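Local coordinates for Low molecular weight heat shock protein (Xanthomonas axonopodis pv. citri, PDB 3GLA) that probably acts as a small heat-shock chaperone of the alpha-crystallin family in the stress response of this plant-pathogenic bacterium, at residues Val7-Glu12 and Arg68-Pro73. Numbering follows the deposited sequence.
Sequences VDIKEE and RRFALP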
# COMPACT_ATOMS: atom_id res chain seq x y z
N VAL B 7 -5.59 7.10 3.46
CA VAL B 7 -5.06 8.34 2.87
C VAL B 7 -4.64 9.25 4.02
O VAL B 7 -5.27 9.25 5.13
CB VAL B 7 -6.22 8.98 2.18
CG1 VAL B 7 -5.97 10.38 1.89
CG2 VAL B 7 -6.52 8.14 0.90
N ASP B 8 -3.57 9.89 3.81
CA ASP B 8 -3.29 11.04 4.71
C ASP B 8 -3.43 12.29 3.89
O ASP B 8 -3.14 12.29 2.66
CB ASP B 8 -1.84 11.00 5.15
CG ASP B 8 -1.51 9.79 5.98
OD1 ASP B 8 -2.39 9.15 6.49
OD2 ASP B 8 -0.27 9.50 6.02
N ILE B 9 -3.80 13.37 4.55
CA ILE B 9 -3.92 14.62 3.77
C ILE B 9 -3.31 15.70 4.61
O ILE B 9 -3.57 15.78 5.83
CB ILE B 9 -5.36 14.97 3.60
CG1 ILE B 9 -6.06 13.89 2.81
CG2 ILE B 9 -5.50 16.41 2.86
CD1 ILE B 9 -7.61 14.09 2.58
N LYS B 10 -2.49 16.50 3.95
CA LYS B 10 -1.67 17.51 4.58
C LYS B 10 -1.95 18.80 3.88
O LYS B 10 -2.06 18.90 2.67
CB LYS B 10 -0.20 17.15 4.42
CG LYS B 10 0.69 18.08 5.07
CD LYS B 10 2.10 17.76 4.62
CE LYS B 10 3.05 18.58 5.57
NZ LYS B 10 4.39 18.36 5.01
N GLU B 11 -1.99 19.85 4.68
CA GLU B 11 -2.10 21.17 4.08
C GLU B 11 -0.79 21.89 4.27
O GLU B 11 -0.24 22.07 5.41
CB GLU B 11 -3.23 21.92 4.76
CG GLU B 11 -3.23 23.39 4.17
CD GLU B 11 -4.37 24.21 4.69
OE1 GLU B 11 -5.34 23.69 5.31
OE2 GLU B 11 -4.37 25.42 4.27
N GLU B 12 -0.10 22.11 3.18
CA GLU B 12 1.18 22.86 3.18
C GLU B 12 0.82 24.31 2.86
O GLU B 12 -0.36 24.64 2.67
CB GLU B 12 2.12 22.32 2.18
CG GLU B 12 2.61 20.92 2.60
CD GLU B 12 3.55 20.25 1.64
OE1 GLU B 12 4.25 19.28 2.10
OE2 GLU B 12 3.60 20.68 0.44
N ARG B 68 -12.90 7.03 -3.05
CA ARG B 68 -12.98 7.83 -1.86
C ARG B 68 -13.00 9.28 -2.43
O ARG B 68 -12.42 9.60 -3.46
CB ARG B 68 -11.75 7.70 -1.01
CG ARG B 68 -11.73 6.19 -0.53
CD ARG B 68 -10.81 6.05 0.70
NE ARG B 68 -11.36 6.68 1.86
CZ ARG B 68 -10.58 6.99 2.91
NH1 ARG B 68 -9.25 6.84 2.88
NH2 ARG B 68 -11.14 7.55 3.95
N ARG B 69 -13.66 10.07 -1.61
CA ARG B 69 -13.83 11.52 -1.90
C ARG B 69 -13.40 12.26 -0.73
O ARG B 69 -13.67 11.92 0.46
CB ARG B 69 -15.33 11.76 -2.15
CG ARG B 69 -15.84 11.12 -3.42
CD ARG B 69 -17.49 11.23 -3.62
NE ARG B 69 -17.94 9.93 -3.27
CZ ARG B 69 -18.41 8.95 -4.00
NH1 ARG B 69 -18.82 9.08 -5.26
NH2 ARG B 69 -18.58 7.83 -3.38
N PHE B 70 -12.72 13.37 -0.99
CA PHE B 70 -12.23 14.19 0.07
C PHE B 70 -12.57 15.65 -0.26
O PHE B 70 -11.93 16.26 -1.10
CB PHE B 70 -10.77 14.09 0.30
CG PHE B 70 -10.35 12.65 0.54
CD1 PHE B 70 -10.05 11.82 -0.55
CD2 PHE B 70 -10.53 12.08 1.79
CE1 PHE B 70 -9.71 10.49 -0.36
CE2 PHE B 70 -10.22 10.70 1.99
CZ PHE B 70 -9.80 9.93 0.89
N ALA B 71 -13.55 16.20 0.41
CA ALA B 71 -13.77 17.65 0.24
C ALA B 71 -12.54 18.36 0.79
O ALA B 71 -12.02 18.07 1.85
CB ALA B 71 -15.00 18.01 1.15
N LEU B 72 -11.99 19.36 0.06
CA LEU B 72 -10.85 20.06 0.51
C LEU B 72 -11.29 21.56 0.67
O LEU B 72 -12.38 21.91 0.19
CB LEU B 72 -9.83 20.05 -0.62
CG LEU B 72 -9.23 18.62 -0.85
CD1 LEU B 72 -8.30 18.80 -2.04
CD2 LEU B 72 -8.42 18.26 0.35
N PRO B 73 -10.49 22.28 1.37
CA PRO B 73 -10.85 23.73 1.59
C PRO B 73 -10.94 24.41 0.27
O PRO B 73 -10.30 24.02 -0.75
CB PRO B 73 -9.63 24.27 2.31
CG PRO B 73 -9.15 23.11 3.15
CD PRO B 73 -9.26 21.99 2.08
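Arg68 NH1 is gripped from two sources while it rests against Val7: it donates a hydrogen bond to Pro5 O and forms a salt bridge with Glu60 OE1 of the second subunit. Val7 N lies in the guanidinium plane, at its edge, and donates to the same Glu60 oxygen, so one carboxylate oxygen from the partner ties both strands together here. Val7 and Arg68 meet tip to tip, with Val7 CG2 3.6 Å from Arg68 NH1. The arginine chain bends at chi3 (69°), and within strand 68-71 the phenyl ring of Phe70 meets the guanidinium face edge-on, CZ standing 3.5 Å above the plane, over its centre. This approach and the two polar partners would restrict rotation of the guanidinium.

Beyond the arginine the contact is mainly apolar. Val7 reaches Phe70 tip to tip, its CG2 3.7 Å from CZ and its CG1 over one ring face. On that same side, the anti chi2 (178°) of Ile9 carries CD1 obliquely to the other end of the ring, 3.6 Å from Phe70 CD2. Its second branch faces Leu72, CG2 lying 4.3 Å from CD2. Farther on, the aliphatic ring of Pro73 flanks the carboxylate of Glu11, which is salt-bridged to Lys96.

The strands run nearly parallel (17°), 10.5 Å apart, a spacing bridged by side chains, since each belongs to a different sheet: through backbone hydrogen bonds Asp8 and Lys10 join strand 15-21, Arg68 and Phe70 strand 38-45. Residues Asp8 to Lys10 also pair antiparallel with a strand of the second subunit, consistent with the strand-exchange dimer of bacterial and plant small heat-shock proteins, built on the beta-sandwich of the alpha-crystallin domain.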